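Local coordinates for uncharacterized protein (Desulfovibrio piger ATCC 29098, PDB 4Z48) that is of unknown function but belongs to the LolA-like family, whose relatives carry lipoproteins to the outer membrane, and so may bind lipid or lipoprotein, at residues A[28-33]-A[47-52]; A[62-67]-A[236-241]. One frame throughout, in Å; residues are numbered along the deposited sequence.

From the N terminus the chain runs along strand 27-38, turns, and comes back along strand 41-54; interaction 1 closes this short loop by pairing 28-33 with 47-52. The next strand, 60-69, lies beside 41-54, and its segment 62-67 opens interaction 2, which closes only after 168 intervening residues, when the loop following strand 219-230 brings 236-241 back. The two contacts therefore follow in series, neither nested nor crossed. They touch through strand neighbours, with Tyr-50 N 2.8 Å from Leu-64 O. Strand 60-69 thus extends the hairpin 27-38/41-54, and the C-terminal loop packs on 41-54, where Tyr-50 stacks on Tyr-238, and on the start of 60-69.

Interaction 1 (A[28-33]-A[47-52])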
loop_
_atom_site.group_PDB
_atom_site.type_symbol
_atom_site.label_atom_id
_atom_site.label_comp_id
_atom_site.label_asym_id
_atom_site.label_seq_id
_atom_site.Cartn_x
_atom_site.Cartn_y
_atom_site.Cartn_z
ATOM N N SER A 28 6.473 9.818 -8.589
ATOM C CA SER A 28 5.108 9.775 -9.101
ATOM C C SER A 28 4.179 10.741 -8.373
ATOM O O SER A 28 4.392 11.113 -7.216
ATOM C CB SER A 28 4.527 8.364 -8.998
ATOM O OG SER A 28 4.486 7.920 -7.657
ATOM N N TYR A 29 3.106 11.087 -9.064
ATOM C CA TYR A 29 2.047 11.937 -8.572
ATOM C C TYR A 29 0.742 11.287 -8.904
ATOM O O TYR A 29 0.624 10.739 -10.002
ATOM C CB TYR A 29 2.148 13.317 -9.225
ATOM C CG TYR A 29 0.934 14.181 -9.007
ATOM C CD1 TYR A 29 0.772 14.903 -7.825
ATOM C CD2 TYR A 29 -0.094 14.228 -9.949
ATOM C CE1 TYR A 29 -0.347 15.711 -7.617
ATOM C CE2 TYR A 29 -1.229 15.023 -9.743
ATOM C CZ TYR A 29 -1.348 15.755 -8.571
ATOM O OH TYR A 29 -2.446 16.535 -8.333
ATOM N N SER A 30 -0.236 11.320 -7.982
ATOM C CA SER A 30 -1.590 10.874 -8.297
ATOM C C SER A 30 -2.630 11.588 -7.440
ATOM O O SER A 30 -2.313 12.230 -6.448
ATOM C CB SER A 30 -1.758 9.365 -8.185
ATOM O OG SER A 30 -1.868 8.909 -6.852
ATOM N N GLU A 31 -3.870 11.502 -7.892
ATOM C CA GLU A 31 -5.052 12.005 -7.216
ATOM C C GLU A 31 -5.973 10.812 -6.927
ATOM O O GLU A 31 -6.051 9.858 -7.715
ATOM C CB GLU A 31 -5.748 13.058 -8.087
ATOM C CG GLU A 31 -4.929 14.322 -8.241
ATOM C CD GLU A 31 -5.435 15.256 -9.317
ATOM O OE1 GLU A 31 -6.592 15.082 -9.754
ATOM O OE2 GLU A 31 -4.664 16.139 -9.750
ATOM N N ALA A 32 -6.614 10.823 -5.783
ATOM C CA ALA A 32 -7.508 9.713 -5.435
ATOM C C ALA A 32 -8.736 10.192 -4.702
ATOM O O ALA A 32 -8.705 11.249 -4.060
ATOM C CB ALA A 32 -6.781 8.685 -4.557
ATOM N N VAL A 33 -9.819 9.413 -4.822
ATOM C CA VAL A 33 -11.058 9.567 -4.053
ATOM C C VAL A 33 -11.284 8.214 -3.369
ATOM O O VAL A 33 -11.216 7.172 -4.031
ATOM C CB VAL A 33 -12.282 10.032 -4.891
ATOM C CG1 VAL A 33 -13.568 9.926 -4.063
ATOM C CG2 VAL A 33 -12.104 11.474 -5.354
ATOM N N PHE A 47 -7.634 12.938 -1.883
ATOM C CA PHE A 47 -6.236 13.214 -1.555
ATOM C C PHE A 47 -5.304 13.181 -2.773
ATOM O O PHE A 47 -5.652 12.662 -3.816
ATOM C CB PHE A 47 -5.700 12.263 -0.469
ATOM C CG PHE A 47 -5.788 10.777 -0.737
ATOM C CD1 PHE A 47 -6.947 10.063 -0.436
ATOM C CD2 PHE A 47 -4.700 10.082 -1.254
ATOM C CE1 PHE A 47 -7.026 8.687 -0.671
ATOM C CE2 PHE A 47 -4.760 8.697 -1.446
ATOM C CZ PHE A 47 -5.913 8.001 -1.123
ATOM N N LYS A 48 -4.138 13.801 -2.633
ATOM C CA LYS A 48 -3.062 13.749 -3.619
ATOM C C LYS A 48 -1.893 13.021 -2.964
ATOM O O LYS A 48 -1.654 13.186 -1.760
ATOM C CB LYS A 48 -2.641 15.145 -4.117
ATOM C CG LYS A 48 -3.678 15.858 -4.983
ATOM C CD LYS A 48 -3.326 17.325 -5.168
ATOM C CE LYS A 48 -4.275 17.985 -6.145
ATOM N NZ LYS A 48 -5.609 18.259 -5.548
ATOM N N THR A 49 -1.195 12.170 -3.730
ATOM C CA THR A 49 -0.035 11.442 -3.248
ATOM C C THR A 49 1.195 11.848 -4.056
ATOM O O THR A 49 1.184 11.760 -5.272
ATOM C CB THR A 49 -0.255 9.887 -3.271
ATOM O OG1 THR A 49 -1.414 9.549 -2.497
ATOM C CG2 THR A 49 0.934 9.123 -2.686
ATOM N N TYR A 50 2.275 12.199 -3.366
ATOM C CA TYR A 50 3.582 12.498 -3.985
ATOM C C TYR A 50 4.564 11.422 -3.530
ATOM O O TYR A 50 4.555 11.081 -2.354
ATOM C CB TYR A 50 4.079 13.896 -3.551
ATOM C CG TYR A 50 3.111 15.017 -3.838
ATOM C CD1 TYR A 50 2.092 15.336 -2.939
ATOM C CD2 TYR A 50 3.225 15.783 -4.995
ATOM C CE1 TYR A 50 1.181 16.352 -3.213
ATOM C CE2 TYR A 50 2.357 16.845 -5.248
ATOM C CZ TYR A 50 1.336 17.128 -4.353
ATOM O OH TYR A 50 0.464 18.163 -4.609
ATOM N N SER A 51 5.363 10.834 -4.443
ATOM C CA SER A 51 6.332 9.809 -4.026
ATOM C C SER A 51 7.617 10.003 -4.763
ATOM O O SER A 51 7.588 10.490 -5.889
ATOM C CB SER A 51 5.807 8.391 -4.266
ATOM O OG SER A 51 4.442 8.268 -3.911
ATOM N N LYS A 52 8.743 9.649 -4.138
ATOM C CA LYS A 52 10.044 9.770 -4.750
ATOM C C LYS A 52 11.001 8.783 -4.103
ATOM O O LYS A 52 10.965 8.606 -2.883
ATOM C CB LYS A 52 10.564 11.218 -4.644
ATOM C CG LYS A 52 11.839 11.484 -5.443
ATOM C CD LYS A 52 12.301 12.917 -5.288
ATOM C CE LYS A 52 13.578 13.125 -6.046
ATOM N NZ LYS A 52 13.982 14.553 -6.044
HETATM O O HOH W 1 2.288 9.351 -6.180
HETATM O O HOH W 2 -0.790 19.162 -7.298
HETATM O O HOH W 3 -3.361 9.916 -4.482
#
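Tyr-29 and Tyr-50 stand side by side on one surface of two antiparallel strands, their rings turned 56° against each other. Tyr-29 has CG anti to the backbone N (chi1 168°), whereas Tyr-50 has CG anti to the carbonyl carbon; CE2 of Tyr-50 thus meets the edge of the Tyr-29 ring, 3.6 Å from CD1. A water joins the two hydroxyls beyond the rings. Lys-48 runs alongside Tyr-29 in the same direction, its CE 3.2 Å from Tyr-29 OH, so the long aliphatic chain covers the polar tip of the phenol. That hydroxyl donates to the anti lone pair of Glu-31 OE2 (2.7 Å), which fixes the rotation of the O-H, while OE1 of the same carboxylate takes a bond from Asn-227. Lys-48 NZ lies 4.8 Å from Glu-31 OE2, near enough for the opposite charges probably to steady each other, and also makes a long, weak ion pair with Asp-68.

The backbone beneath is that of a beta hairpin, strands 27-38 and 41-54. Ser-28 with Ser-51, Ser-30 with Thr-49 and Ala-32 with Phe-47 are hydrogen-bonded pairs, each joined by two N-H...O bonds; the tyrosine pair and Glu-31 with Lys-48 are non-hydrogen-bonded.

On the reverse surface the side chains are small or hydroxylic apart from Phe-47. Its CG sits in the crowded position between N and carbonyl carbon (chi1 57°), swinging the ring across to Ala-32, whose CB rests over the face, 3.8 Å from the centroid, in a CH-pi contact; alanine is short enough to fit against a ring face so close to the backbone. Nearby, one water bridges Ser-30 OG and Thr-49 OG1, the latter 2.8 Å away.

Interaction 2 (A[62-67]-A[236-241]); sequences YSLIVF and DAYFEH
Phe-239 buries the most surface here, lying against the beginning of strand 60-69. Its CG is anti to the carbonyl carbon (chi1 -44°), which brings the CD1-CE1 side of the ring up to the strand backbone: CE1 is 3.7 Å from Tyr-62 O, and Leu-64 N comes to the ring edge. Phenylalanine suits this place because its apolar rim, asking for no hydrogen bond, meets a backbone already paired with neighbouring strands. CB of Tyr-238 packs over the centre of one ring face and limits its tilt.

Leu-64 reaches the loop from the strand with CG anti to its backbone N (chi1 -177°). Its branched, flexible end can surround the carbonyl of Tyr-238, CD2 standing 3.4 Å from Tyr-238 O, and still reach the edge of the Tyr-238 ring at CD1, 4.1 Å from CD2. The two side chains cross at about a right angle. Tyr-238 O is buried against the carbons of Leu-64 and has no hydrogen-bonding partner in the model.

Tyr-62 crosses Phe-239 obliquely, CB to CB at 3.8 Å, so that Phe-239 CB sits at the edge of the Tyr-62 ring. A broad ring suits Tyr-62, since it can stack on Phe-54 and Trp-81 while CB packs on Phe-239; Trp-81 NE1 also bonds to Phe-239 O.

No hydrogen bond joins the two segments. Tyr-238 and Phe-239, at the end of the 3-10 turn, pack on Tyr-62 and Leu-64: a C-terminal loop set on neighbouring antiparallel strands, consistent with the curved, barrel-like sheet of LolA-like proteins.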
loop_
_atom_site.group_PDB
_atom_site.type_symbol
_atom_site.label_atom_id
_atom_site.label_comp_id
_atom_site.label_asym_id
_atom_site.label_seq_id
_atom_site.Cartn_x
_atom_site.Cartn_y
_atom_site.Cartn_z
ATOM N N TYR A 62 10.011 7.603 -0.402
ATOM C CA TYR A 62 9.374 8.612 0.467
ATOM C C TYR A 62 8.052 8.997 -0.157
ATOM O O TYR A 62 7.974 9.155 -1.380
ATOM C CB TYR A 62 10.250 9.860 0.745
ATOM C CG TYR A 62 11.475 9.628 1.618
ATOM C CD1 TYR A 62 11.864 8.339 1.986
ATOM C CD2 TYR A 62 12.288 10.688 2.010
ATOM C CE1 TYR A 62 13.014 8.114 2.738
ATOM C CE2 TYR A 62 13.452 10.474 2.752
ATOM C CZ TYR A 62 13.809 9.182 3.116
ATOM O OH TYR A 62 14.929 8.941 3.883
ATOM N N SER A 63 7.014 9.165 0.686
ATOM C CA SER A 63 5.680 9.544 0.234
ATOM C C SER A 63 5.091 10.682 1.074
ATOM O O SER A 63 5.346 10.739 2.272
ATOM C CB SER A 63 4.721 8.354 0.293
ATOM O OG SER A 63 4.994 7.373 -0.689
ATOM N N LEU A 64 4.317 11.572 0.432
ATOM C CA LEU A 64 3.550 12.646 1.069
ATOM C C LEU A 64 2.106 12.514 0.582
ATOM O O LEU A 64 1.849 12.583 -0.633
ATOM C CB LEU A 64 4.128 14.076 0.813
ATOM C CG LEU A 64 3.399 15.234 1.517
ATOM C CD1 LEU A 64 3.787 15.320 3.018
ATOM C CD2 LEU A 64 3.661 16.571 0.804
ATOM N N ILE A 65 1.171 12.316 1.531
ATOM C CA ILE A 65 -0.261 12.197 1.239
ATOM C C ILE A 65 -0.927 13.449 1.774
ATOM O O ILE A 65 -0.823 13.709 2.965
ATOM C CB ILE A 65 -0.889 10.888 1.794
ATOM C CG1 ILE A 65 -0.161 9.642 1.211
ATOM C CG2 ILE A 65 -2.407 10.849 1.487
ATOM C CD1 ILE A 65 -0.490 8.402 1.924
ATOM N N VAL A 66 -1.565 14.243 0.890
ATOM C CA VAL A 66 -2.213 15.499 1.279
ATOM C C VAL A 66 -3.724 15.406 1.018
ATOM O O VAL A 66 -4.131 15.285 -0.145
ATOM C CB VAL A 66 -1.614 16.727 0.542
ATOM C CG1 VAL A 66 -2.231 18.018 1.082
ATOM C CG2 VAL A 66 -0.096 16.785 0.670
ATOM N N PHE A 67 -4.544 15.473 2.083
ATOM C CA PHE A 67 -6.017 15.452 1.963
ATOM C C PHE A 67 -6.545 16.852 1.672
ATOM O O PHE A 67 -6.136 17.842 2.314
ATOM C CB PHE A 67 -6.672 14.899 3.264
ATOM C CG PHE A 67 -6.440 13.414 3.377
ATOM C CD1 PHE A 67 -5.264 12.917 3.939
ATOM C CD2 PHE A 67 -7.354 12.514 2.858
ATOM C CE1 PHE A 67 -5.003 11.544 3.961
ATOM C CE2 PHE A 67 -7.113 11.134 2.922
ATOM C CZ PHE A 67 -5.924 10.664 3.447
ATOM N N ASP A 236 12.817 17.430 -3.495
ATOM C CA ASP A 236 12.994 16.745 -2.208
ATOM C C ASP A 236 12.224 17.441 -1.068
ATOM O O ASP A 236 12.038 16.836 -0.011
ATOM C CB ASP A 236 14.492 16.667 -1.841
ATOM C CG ASP A 236 15.356 15.808 -2.750
ATOM O OD1 ASP A 236 14.853 14.778 -3.255
ATOM O OD2 ASP A 236 16.553 16.125 -2.902
ATOM N N ALA A 237 11.791 18.702 -1.290
ATOM C CA ALA A 237 11.063 19.566 -0.354
ATOM C C ALA A 237 9.725 18.966 0.104
ATOM O O ALA A 237 9.311 19.191 1.252
ATOM C CB ALA A 237 10.815 20.925 -0.995
ATOM N N TYR A 238 9.035 18.227 -0.794
ATOM C CA TYR A 238 7.763 17.571 -0.476
ATOM C C TYR A 238 7.934 16.505 0.597
ATOM O O TYR A 238 6.958 16.130 1.234
ATOM C CB TYR A 238 7.202 16.864 -1.721
ATOM C CG TYR A 238 6.549 17.734 -2.766
ATOM C CD1 TYR A 238 5.246 18.199 -2.600
ATOM C CD2 TYR A 238 7.176 17.976 -3.984
ATOM C CE1 TYR A 238 4.622 18.967 -3.581
ATOM C CE2 TYR A 238 6.552 18.721 -4.984
ATOM C CZ TYR A 238 5.273 19.212 -4.780
ATOM O OH TYR A 238 4.660 19.957 -5.763
ATOM N N PHE A 239 9.157 15.969 0.742
ATOM C CA PHE A 239 9.425 14.835 1.624
ATOM C C PHE A 239 10.226 15.206 2.875
ATOM O O PHE A 239 10.655 14.316 3.617
ATOM C CB PHE A 239 10.117 13.705 0.812
ATOM C CG PHE A 239 9.436 13.529 -0.530
ATOM C CD1 PHE A 239 8.204 12.881 -0.625
ATOM C CD2 PHE A 239 9.987 14.074 -1.683
ATOM C CE1 PHE A 239 7.556 12.751 -1.856
ATOM C CE2 PHE A 239 9.318 13.978 -2.905
ATOM C CZ PHE A 239 8.111 13.311 -2.985
ATOM N N GLU A 240 10.390 16.506 3.140
ATOM C CA GLU A 240 11.082 16.958 4.346
ATOM C C GLU A 240 10.071 17.097 5.463
ATOM O O GLU A 240 8.905 17.448 5.208
ATOM C CB GLU A 240 11.814 18.280 4.109
ATOM C CG GLU A 240 13.147 18.110 3.403
ATOM C CD GLU A 240 13.695 19.370 2.756
ATOM O OE1 GLU A 240 13.400 20.483 3.253
ATOM O OE2 GLU A 240 14.429 19.239 1.751
ATOM N N HIS A 241 10.520 16.863 6.705
ATOM C CA HIS A 241 9.664 16.961 7.892
ATOM C C HIS A 241 8.956 18.324 7.957
ATOM O O HIS A 241 7.814 18.376 8.419
ATOM C CB HIS A 241 10.459 16.669 9.178
ATOM C CG HIS A 241 9.584 16.215 10.299
ATOM N ND1 HIS A 241 9.294 17.048 11.363
ATOM C CD2 HIS A 241 8.918 15.048 10.458
ATOM C CE1 HIS A 241 8.480 16.361 12.150
ATOM N NE2 HIS A 241 8.218 15.153 11.644
#